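Local coordinates for N(2),N(2)-dimethylguanosine tRNA methyltransferase (Pyrococcus horikoshii, PDB 2YTZ), which probably dimethylates the guanine at position 26 of a number of tRNAs, with S-adenosyl-L-methionine as methyl donor, at residues E73-D78 / V115-D120. Sequence-based numbering, arbitrary orientation.
With SAH (S-adenosyl-L-homocysteine), chain F.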
loop_
_atom_site.group_PDB
_atom_site.type_symbol
_atom_site.label_atom_id
_atom_site.label_comp_id
_atom_site.label_asym_id
_atom_site.label_seq_id
_atom_site.Cartn_x
_atom_site.Cartn_y
_atom_site.Cartn_z
ATOM N N GLU A 73 20.668 1.147 -7.134
ATOM C CA GLU A 73 20.315 1.055 -8.541
ATOM C C GLU A 73 18.810 1.277 -8.665
ATOM O O GLU A 73 18.015 0.394 -8.343
ATOM C CB GLU A 73 20.706 -0.318 -9.093
ATOM C CG GLU A 73 20.579 -0.439 -10.597
ATOM C CD GLU A 73 21.019 -1.799 -11.126
ATOM O OE1 GLU A 73 22.181 -2.189 -10.893
ATOM O OE2 GLU A 73 20.205 -2.482 -11.785
ATOM N N VAL A 74 18.430 2.470 -9.121
ATOM C CA VAL A 74 17.026 2.840 -9.272
ATOM C C VAL A 74 16.544 2.773 -10.718
ATOM O O VAL A 74 17.111 3.409 -11.606
ATOM C CB VAL A 74 16.780 4.270 -8.764
ATOM C CG1 VAL A 74 15.294 4.571 -8.767
ATOM C CG2 VAL A 74 17.361 4.437 -7.379
ATOM N N TRP A 75 15.483 2.010 -10.949
ATOM C CA TRP A 75 14.922 1.887 -12.286
ATOM C C TRP A 75 13.617 2.668 -12.405
ATOM O O TRP A 75 12.731 2.552 -11.560
ATOM C CB TRP A 75 14.649 0.420 -12.621
ATOM C CG TRP A 75 15.861 -0.408 -12.898
ATOM C CD1 TRP A 75 16.938 -0.595 -12.077
ATOM C CD2 TRP A 75 16.096 -1.215 -14.060
ATOM N NE1 TRP A 75 17.825 -1.471 -12.654
ATOM C CE2 TRP A 75 17.335 -1.868 -13.872
ATOM C CE3 TRP A 75 15.377 -1.450 -15.244
ATOM C CZ2 TRP A 75 17.875 -2.748 -14.828
ATOM C CZ3 TRP A 75 15.908 -2.320 -16.194
ATOM C CH2 TRP A 75 17.150 -2.962 -15.977
ATOM N N LEU A 76 13.507 3.467 -13.457
ATOM C CA LEU A 76 12.298 4.237 -13.713
ATOM C C LEU A 76 11.759 3.738 -15.041
ATOM O O LEU A 76 12.517 3.519 -15.986
ATOM C CB LEU A 76 12.601 5.733 -13.807
ATOM C CG LEU A 76 12.937 6.478 -12.515
ATOM C CD1 LEU A 76 14.271 6.023 -11.938
ATOM C CD2 LEU A 76 12.997 7.951 -12.829
ATOM N N ASN A 77 10.448 3.556 -15.112
ATOM C CA ASN A 77 9.830 3.058 -16.326
ATOM C C ASN A 77 8.435 3.620 -16.547
ATOM O O ASN A 77 7.699 3.879 -15.596
ATOM C CB ASN A 77 9.744 1.531 -16.277
ATOM C CG ASN A 77 9.048 0.948 -17.493
ATOM O OD1 ASN A 77 9.659 0.786 -18.551
ATOM N ND2 ASN A 77 7.754 0.653 -17.356
ATOM N N ASP A 78 8.093 3.823 -17.816
ATOM C CA ASP A 78 6.778 4.296 -18.198
ATOM C C ASP A 78 6.568 3.977 -19.673
ATOM O O ASP A 78 7.496 4.063 -20.477
ATOM C CB ASP A 78 6.611 5.796 -17.948
ATOM C CG ASP A 78 5.151 6.177 -17.732
ATOM O OD1 ASP A 78 4.761 6.420 -16.569
ATOM O OD2 ASP A 78 4.382 6.201 -18.723
ATOM N N VAL A 115 18.465 3.831 -14.137
ATOM C CA VAL A 115 18.040 3.210 -15.376
ATOM C C VAL A 115 16.665 3.748 -15.734
ATOM O O VAL A 115 15.685 3.470 -15.035
ATOM C CB VAL A 115 17.935 1.676 -15.223
ATOM C CG1 VAL A 115 17.642 1.039 -16.573
ATOM C CG2 VAL A 115 19.215 1.116 -14.621
ATOM N N ILE A 116 16.594 4.533 -16.806
ATOM C CA ILE A 116 15.325 5.100 -17.260
ATOM C C ILE A 116 14.880 4.290 -18.481
ATOM O O ILE A 116 15.656 4.107 -19.425
ATOM C CB ILE A 116 15.479 6.589 -17.639
ATOM C CG1 ILE A 116 16.373 7.297 -16.618
ATOM C CG2 ILE A 116 14.108 7.269 -17.667
ATOM C CD1 ILE A 116 16.573 8.796 -16.879
ATOM N N ASN A 117 13.635 3.804 -18.455
ATOM C CA ASN A 117 13.089 2.970 -19.534
ATOM C C ASN A 117 11.786 3.453 -20.174
ATOM O O ASN A 117 10.866 3.903 -19.486
ATOM C CB ASN A 117 12.820 1.551 -19.017
ATOM C CG ASN A 117 14.048 0.886 -18.434
ATOM O OD1 ASN A 117 14.787 0.188 -19.133
ATOM N ND2 ASN A 117 14.275 1.101 -17.143
ATOM N N HIS A 118 11.708 3.333 -21.496
ATOM C CA HIS A 118 10.495 3.684 -22.222
ATOM C C HIS A 118 9.911 2.338 -22.627
ATOM O O HIS A 118 10.096 1.887 -23.759
ATOM C CB HIS A 118 10.801 4.477 -23.485
ATOM C CG HIS A 118 9.579 4.792 -24.288
ATOM N ND1 HIS A 118 9.623 5.104 -25.630
ATOM C CD2 HIS A 118 8.273 4.838 -23.933
ATOM C CE1 HIS A 118 8.394 5.327 -26.067
ATOM N NE2 HIS A 118 7.557 5.171 -25.057
ATOM N N ASP A 119 9.199 1.695 -21.714
ATOM C CA ASP A 119 8.677 0.382 -22.019
ATOM C C ASP A 119 7.427 0.048 -21.226
ATOM O O ASP A 119 7.055 0.758 -20.291
ATOM C CB ASP A 119 9.779 -0.645 -21.723
ATOM C CG ASP A 119 9.505 -2.011 -22.329
ATOM O OD1 ASP A 119 8.614 -2.122 -23.211
ATOM O OD2 ASP A 119 10.210 -2.972 -21.933
ATOM N N ASP A 120 6.783 -1.046 -21.625
ATOM C CA ASP A 120 5.590 -1.554 -20.963
ATOM C C ASP A 120 6.077 -2.296 -19.710
ATOM O O ASP A 120 6.986 -3.128 -19.787
ATOM C CB ASP A 120 4.851 -2.496 -21.925
ATOM C CG ASP A 120 3.864 -3.404 -21.221
ATOM O OD1 ASP A 120 3.388 -3.042 -20.124
ATOM O OD2 ASP A 120 3.554 -4.475 -21.779
HETATM N N SAH F . 4.356 6.616 -9.929
HETATM C CA SAH F . 3.782 7.846 -9.750
HETATM C CB SAH F . 2.660 7.763 -10.844
HETATM C CG SAH F . 1.868 7.126 -11.954
HETATM S SD SAH F . 0.551 7.461 -13.003
HETATM C C SAH F . 3.987 8.944 -8.890
HETATM O O SAH F . 3.744 10.062 -9.538
HETATM O OXT SAH F . 4.332 8.761 -7.692
HETATM C "C5'" SAH F . 0.497 5.987 -13.817
HETATM C "C4'" SAH F . 0.906 6.170 -15.297
HETATM O "O4'" SAH F . 1.105 4.803 -15.635
HETATM C "C3'" SAH F . 1.360 7.020 -16.458
HETATM O "O3'" SAH F . 2.534 7.880 -16.496
HETATM C "C2'" SAH F . 1.397 6.046 -17.628
HETATM O "O2'" SAH F . 1.540 6.300 -18.912
HETATM C "C1'" SAH F . 1.220 4.670 -17.032
HETATM N N9 SAH F . 1.140 3.209 -17.615
HETATM C C8 SAH F . -0.010 2.652 -17.946
HETATM N N7 SAH F . 0.186 1.460 -18.401
HETATM C C5 SAH F . 1.466 1.207 -18.381
HETATM C C6 SAH F . 2.252 0.098 -18.741
HETATM N N6 SAH F . 1.662 -0.983 -19.236
HETATM N N1 SAH F . 3.640 0.145 -18.588
HETATM C C2 SAH F . 4.271 1.251 -18.082
HETATM N N3 SAH F . 3.524 2.342 -17.725
HETATM C C4 SAH F . 2.123 2.350 -17.855
#
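W75 and V115 lie side by side where two parallel strands, 73-78 and the end of 113-118, run next to each other. Backbone hydrogen bonds from V115 N to V74 O, L76 N to V115 O, N117 N to L76 O and D78 N to N117 O join them. From W75 CB, 4.0 Å from V115 O, the side chain runs on with CG and CD2 against V115 CB. CD1, NE1 and CE2 lie nearest V115 CG2, which sits over the five-membered ring, 3.6 Å from its centroid, in a CH-pi contact; CE3, CZ3 and CH2 lie by CG1, and CZ2 between the two methyls. With CG anti to the carbonyl carbon and beside the backbone N (chi1 -73°), the indole lies alongside V115. NE1 gives a nearly straight hydrogen bond, 2.7 Å, to the anti lone pair of E73 OE2, in the indole plane; Y131 OH bonds the same oxygen. Replacing W75 by alanine would probably open a gap against the V115 methyls and cost E73 OE2 its indole donor. N117 ND2 approaches CE3 obliquely at 3.4 Å, its amide 13° from parallel with the indole. That nitrogen bonds L76 O at 3.2 Å from above the carbonyl plane, so this oxygen accepts two bonds from N117. N77 ND2 makes a bent hydrogen bond (3.0 Å, 136°) from above the carbonyl plane of D119 O and also bonds A54 O, linking the chains leaving 113-118 and 50-53. This is the cofactor end of a class I, Rossmann-like methyltransferase sheet: D78 OD1 accepts from S-adenosyl-L-homocysteine O3' and A57 N, OD2 from O2' and S80 N; D120 OD1 accepts from adenine N6 at 2.8 Å and caps N122 N. Strand 50-53 flanks 73-78, helix 81-94 covers L76 and I116, and helix 121-127 packs through L124 on W75, N77 and N117.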